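Local coordinates for hypothetical protein Atu2684 (Agrobacterium tumefaciens, PDB 2AXO) that is of unknown function but belongs to the DUF1223 family of the thioredoxin clan and carries a CxxC-spaced disulfide, consistent with a possible thiol-redox role, at residues G233-L238 and I250-L256; N149-S153 and D164-G168. One frame throughout, in Å; residues are numbered along the deposited sequence.

Interaction 1 of 2, residues G233-L238 and I250-L256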
loop_
_atom_site.group_PDB
_atom_site.type_symbol
_atom_site.label_atom_id
_atom_site.label_comp_id
_atom_site.label_asym_id
_atom_site.label_seq_id
_atom_site.Cartn_x
_atom_site.Cartn_y
_atom_site.Cartn_z
ATOM N N GLY A 233 22.963 -9.281 -8.544
ATOM C CA GLY A 233 22.983 -8.759 -9.891
ATOM C C GLY A 233 22.191 -7.480 -9.956
ATOM O O GLY A 233 21.784 -6.929 -8.932
ATOM N N CYS A 234 21.978 -6.994 -11.170
ATOM C CA CYS A 234 21.199 -5.790 -11.342
ATOM C C CYS A 234 20.550 -5.859 -12.709
ATOM O O CYS A 234 20.981 -6.614 -13.584
ATOM C CB CYS A 234 22.084 -4.537 -11.221
ATOM S SG CYS A 234 23.158 -4.160 -12.627
ATOM N N ALA A 235 19.487 -5.090 -12.867
ATOM C CA ALA A 235 18.775 -5.020 -14.122
ATOM C C ALA A 235 18.786 -3.552 -14.492
ATOM O O ALA A 235 18.533 -2.701 -13.641
ATOM C CB ALA A 235 17.340 -5.508 -13.940
ATOM N N VAL A 236 19.124 -3.255 -15.741
ATOM C CA VAL A 236 19.124 -1.879 -16.216
ATOM C C VAL A 236 17.823 -1.743 -16.982
ATOM O O VAL A 236 17.555 -2.514 -17.903
ATOM C CB VAL A 236 20.298 -1.592 -17.178
ATOM C CG1 VAL A 236 20.158 -0.186 -17.764
ATOM C CG2 VAL A 236 21.631 -1.714 -16.434
ATOM N N LEU A 237 17.005 -0.777 -16.591
ATOM C CA LEU A 237 15.727 -0.567 -17.245
ATOM C C LEU A 237 15.698 0.828 -17.854
ATOM O O LEU A 237 15.847 1.818 -17.138
ATOM C CB LEU A 237 14.583 -0.709 -16.233
ATOM C CG LEU A 237 14.528 -2.004 -15.410
ATOM C CD1 LEU A 237 13.398 -1.926 -14.395
ATOM C CD2 LEU A 237 14.335 -3.214 -16.332
ATOM N N LEU A 238 15.543 0.914 -19.174
ATOM C CA LEU A 238 15.468 2.225 -19.819
ATOM C C LEU A 238 13.976 2.518 -19.774
ATOM O O LEU A 238 13.220 2.116 -20.661
ATOM C CB LEU A 238 15.966 2.155 -21.264
ATOM C CG LEU A 238 16.097 3.504 -21.990
ATOM C CD1 LEU A 238 17.082 4.414 -21.259
ATOM C CD2 LEU A 238 16.564 3.247 -23.410
ATOM N N ILE A 250 8.885 0.513 -20.556
ATOM C CA ILE A 250 10.315 0.256 -20.504
ATOM C C ILE A 250 10.645 -0.104 -21.950
ATOM O O ILE A 250 10.108 -1.077 -22.483
ATOM C CB ILE A 250 10.626 -0.926 -19.564
ATOM C CG1 ILE A 250 10.206 -0.561 -18.139
ATOM C CG2 ILE A 250 12.110 -1.280 -19.628
ATOM C CD1 ILE A 250 10.274 -1.710 -17.142
ATOM N N VAL A 251 11.506 0.686 -22.584
ATOM C CA VAL A 251 11.840 0.476 -23.994
ATOM C C VAL A 251 13.148 -0.266 -24.250
ATOM O O VAL A 251 13.488 -0.566 -25.401
ATOM C CB VAL A 251 11.874 1.823 -24.750
ATOM C CG1 VAL A 251 10.524 2.520 -24.629
ATOM C CG2 VAL A 251 12.973 2.704 -24.205
ATOM N N GLY A 252 13.871 -0.573 -23.178
ATOM C CA GLY A 252 15.131 -1.287 -23.298
ATOM C C GLY A 252 15.477 -1.864 -21.945
ATOM O O GLY A 252 15.096 -1.298 -20.920
ATOM N N ALA A 253 16.187 -2.988 -21.920
ATOM C CA ALA A 253 16.542 -3.588 -20.645
ATOM C C ALA A 253 17.678 -4.587 -20.759
ATOM O O ALA A 253 17.904 -5.184 -21.814
ATOM C CB ALA A 253 15.324 -4.262 -20.024
ATOM N N SER A 254 18.379 -4.769 -19.649
ATOM C CA SER A 254 19.500 -5.681 -19.596
ATOM C C SER A 254 19.743 -6.133 -18.170
ATOM O O SER A 254 19.404 -5.431 -17.216
ATOM C CB SER A 254 20.754 -4.985 -20.128
ATOM O OG SER A 254 21.919 -5.764 -19.909
ATOM N N ILE A 255 20.320 -7.320 -18.030
ATOM C CA ILE A 255 20.655 -7.828 -16.716
ATOM C C ILE A 255 22.141 -8.114 -16.675
ATOM O O ILE A 255 22.722 -8.606 -17.638
ATOM C CB ILE A 255 19.901 -9.124 -16.361
ATOM C CG1 ILE A 255 18.457 -8.792 -15.974
ATOM C CG2 ILE A 255 20.608 -9.837 -15.194
ATOM C CD1 ILE A 255 17.645 -9.983 -15.504
ATOM N N LEU A 256 22.754 -7.762 -15.557
ATOM C CA LEU A 256 24.167 -7.997 -15.345
ATOM C C LEU A 256 24.241 -8.816 -14.069
ATOM O O LEU A 256 23.803 -8.356 -13.014
ATOM C CB LEU A 256 24.914 -6.671 -15.156
ATOM C CG LEU A 256 26.400 -6.795 -14.805
ATOM C CD1 LEU A 256 27.108 -7.618 -15.875
ATOM C CD2 LEU A 256 27.034 -5.411 -14.699
#

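Interaction 2 of 2, residues N149-S153 and D164-G168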
loop_
_atom_site.group_PDB
_atom_site.type_symbol
_atom_site.label_atom_id
_atom_site.label_comp_id
_atom_site.label_asym_id
_atom_site.label_seq_id
_atom_site.Cartn_x
_atom_site.Cartn_y
_atom_site.Cartn_z
ATOM N N ASN A 149 12.842 -2.116 -27.847
ATOM C CA ASN A 149 13.416 -1.614 -29.097
ATOM C C ASN A 149 14.772 -0.923 -29.016
ATOM O O ASN A 149 15.444 -0.752 -30.035
ATOM C CB ASN A 149 12.422 -0.663 -29.760
ATOM C CG ASN A 149 11.160 -1.360 -30.201
ATOM O OD1 ASN A 149 10.134 -0.723 -30.411
ATOM N ND2 ASN A 149 11.232 -2.678 -30.359
ATOM N N VAL A 150 15.174 -0.518 -27.819
ATOM C CA VAL A 150 16.455 0.158 -27.643
ATOM C C VAL A 150 17.471 -0.793 -27.035
ATOM O O VAL A 150 17.247 -1.354 -25.965
ATOM C CB VAL A 150 16.315 1.380 -26.715
ATOM C CG1 VAL A 150 17.637 2.125 -26.635
ATOM C CG2 VAL A 150 15.211 2.295 -27.220
ATOM N N PRO A 151 18.615 -0.986 -27.709
ATOM C CA PRO A 151 19.624 -1.890 -27.169
ATOM C C PRO A 151 20.257 -1.362 -25.885
ATOM O O PRO A 151 20.569 -0.176 -25.771
ATOM C CB PRO A 151 20.626 -2.021 -28.317
ATOM C CG PRO A 151 20.515 -0.712 -29.021
ATOM C CD PRO A 151 19.035 -0.432 -29.010
ATOM N N VAL A 152 20.405 -2.254 -24.910
ATOM C CA VAL A 152 21.011 -1.917 -23.629
ATOM C C VAL A 152 21.978 -3.042 -23.298
ATOM O O VAL A 152 21.619 -4.221 -23.370
ATOM C CB VAL A 152 19.959 -1.807 -22.493
ATOM C CG1 VAL A 152 20.657 -1.468 -21.180
ATOM C CG2 VAL A 152 18.934 -0.733 -22.824
ATOM N N SER A 153 23.209 -2.673 -22.964
ATOM C CA SER A 153 24.254 -3.637 -22.623
ATOM C C SER A 153 24.884 -3.229 -21.302
ATOM O O SER A 153 24.961 -2.046 -20.986
ATOM C CB SER A 153 25.350 -3.654 -23.696
ATOM O OG SER A 153 24.840 -4.008 -24.971
ATOM N N ASP A 164 25.849 0.482 -21.603
ATOM C CA ASP A 164 25.799 1.019 -22.958
ATOM C C ASP A 164 24.366 1.045 -23.475
ATOM O O ASP A 164 23.689 0.015 -23.504
ATOM C CB ASP A 164 26.663 0.166 -23.889
ATOM C CG ASP A 164 28.013 0.789 -24.163
ATOM O OD1 ASP A 164 28.649 1.291 -23.209
ATOM O OD2 ASP A 164 28.444 0.769 -25.336
ATOM N N ILE A 165 23.912 2.225 -23.886
ATOM C CA ILE A 165 22.559 2.399 -24.398
ATOM C C ILE A 165 22.594 2.855 -25.851
ATOM O O ILE A 165 23.379 3.730 -26.214
ATOM C CB ILE A 165 21.796 3.449 -23.585
ATOM C CG1 ILE A 165 21.932 3.140 -22.092
ATOM C CG2 ILE A 165 20.329 3.456 -23.995
ATOM C CD1 ILE A 165 21.328 4.182 -21.210
ATOM N N GLY A 166 21.734 2.261 -26.671
ATOM C CA GLY A 166 21.685 2.613 -28.079
ATOM C C GLY A 166 20.807 3.803 -28.414
ATOM O O GLY A 166 20.232 4.443 -27.533
ATOM N N ALA A 167 20.698 4.092 -29.706
ATOM C CA ALA A 167 19.901 5.214 -30.186
ATOM C C ALA A 167 18.403 4.930 -30.208
ATOM O O ALA A 167 17.965 3.787 -30.377
ATOM C CB ALA A 167 20.372 5.625 -31.584
ATOM N N GLY A 168 17.622 5.993 -30.048
ATOM C CA GLY A 168 16.179 5.879 -30.051
ATOM C C GLY A 168 15.538 7.251 -30.051
ATOM O O GLY A 168 16.179 8.240 -30.404
HETATM O O HOH W 1 15.666 2.291 -31.186
HETATM O O HOH W 2 24.262 -1.751 -26.342
#

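Interaction 1 of 2, residues G233-L238 and I250-L256
L238 lays its CD2 against CG2 of V251 (3.7 Å) at one end of an antiparallel beta hairpin, built from strands 232-241 and 247-257 of a four-stranded antiparallel sheet. The segments run 169° apart with axes 4.5 Å apart. C234-L256 and V236-S254 are hydrogen-bonded pairs; the non-hydrogen-bonded pair A235-I255 lies between them, and another, L237-A253, follows V236-S254. C234, V236, L238, S254 and L256 share one face; V236, S254 and L256 meet strand 152-156 there, and S254 OG hydrogen-bonds to S154 OG. The other face, with A235, L237, A253 and I255, packs on strands 45-50 and 74-79, so this sheet is sandwiched between two others. Here L237 CD2 reaches A253 CB (4.0 Å) and L237 CD1 reaches I250 CD1 (4.2 Å). V251, with psi near -4°, interrupts the extended backbone, and its N donates to L238 O (2.9 Å). The shortest cross-strand bond runs from V236 N to S254 O at 2.6 Å.

Interaction 2 of 2, residues N149-S153 and D164-G168
Residues 150-153 and 164-167 run 163° apart, nearly antiparallel, and are stitched together by three backbone hydrogen bonds. S153 and D164 make a hydrogen-bonded pair: S153 N donates to D164 O (2.8 Å) and D164 N to S153 O (2.7 Å). V152 and I165 follow as a non-hydrogen-bonded pair, with V152 CA 3.3 Å from D164 O and I165 CA 3.5 Å from P151 O. G166 N then donates to P151 O (2.8 Å), carrying the pairing past the last residue of strand 161-165. Further on the two segments separate, and a water bridges them, donating to A167 O (2.9 Å) and N149 O (3.3 Å). This is the open end of a beta hairpin, strands 152-156 and 161-165, in a three-stranded antiparallel sheet completed by strand 217-221, whose M217 shares a backbone hydrogen bond with I165. V150 and I165 supply the apolar contact, V150 CG1 to I165 CG2 at 4.0 Å; both also touch L238 and W212, and W212 NE1 hydrogen-bonds to G166 O. P151 lies flush on the glycine, its CG 3.6 Å from G166 CA, where a beta carbon on G166 would clash. On the face of S153 and D164, their CB atoms sit 4.0 Å apart. The D164 carboxylate leads away from S153, and its OD1 hydrogen-bonds to T218 OG1. A second water lies 2.7 Å from S153 OG and makes a weak bond to D164 O at 3.4 Å.

Interactions 1 and 2 are two separate hairpins, in series along the chain, interaction 2 closing before interaction 1 opens, and their centres lie 10 Å apart. Interaction 1 is buried, its centre about 7 Å from the centre of the chain; that of interaction 2, partly exposed, is about 17 Å from it. They join directly: V150 N lies 2.9 Å from V251 O, a probable hydrogen bond. Beside it L238 CD2 packs on V150 CG1 (3.6 Å), A253 N approaches V152 CG2 (3.7 Å) and S254 CB lies 3.4 Å from V152 O. Segment 149-153 thus rests on both strands of interaction 1, whose other face packs on strand 45-50, which leads to the C54-C57 disulfide.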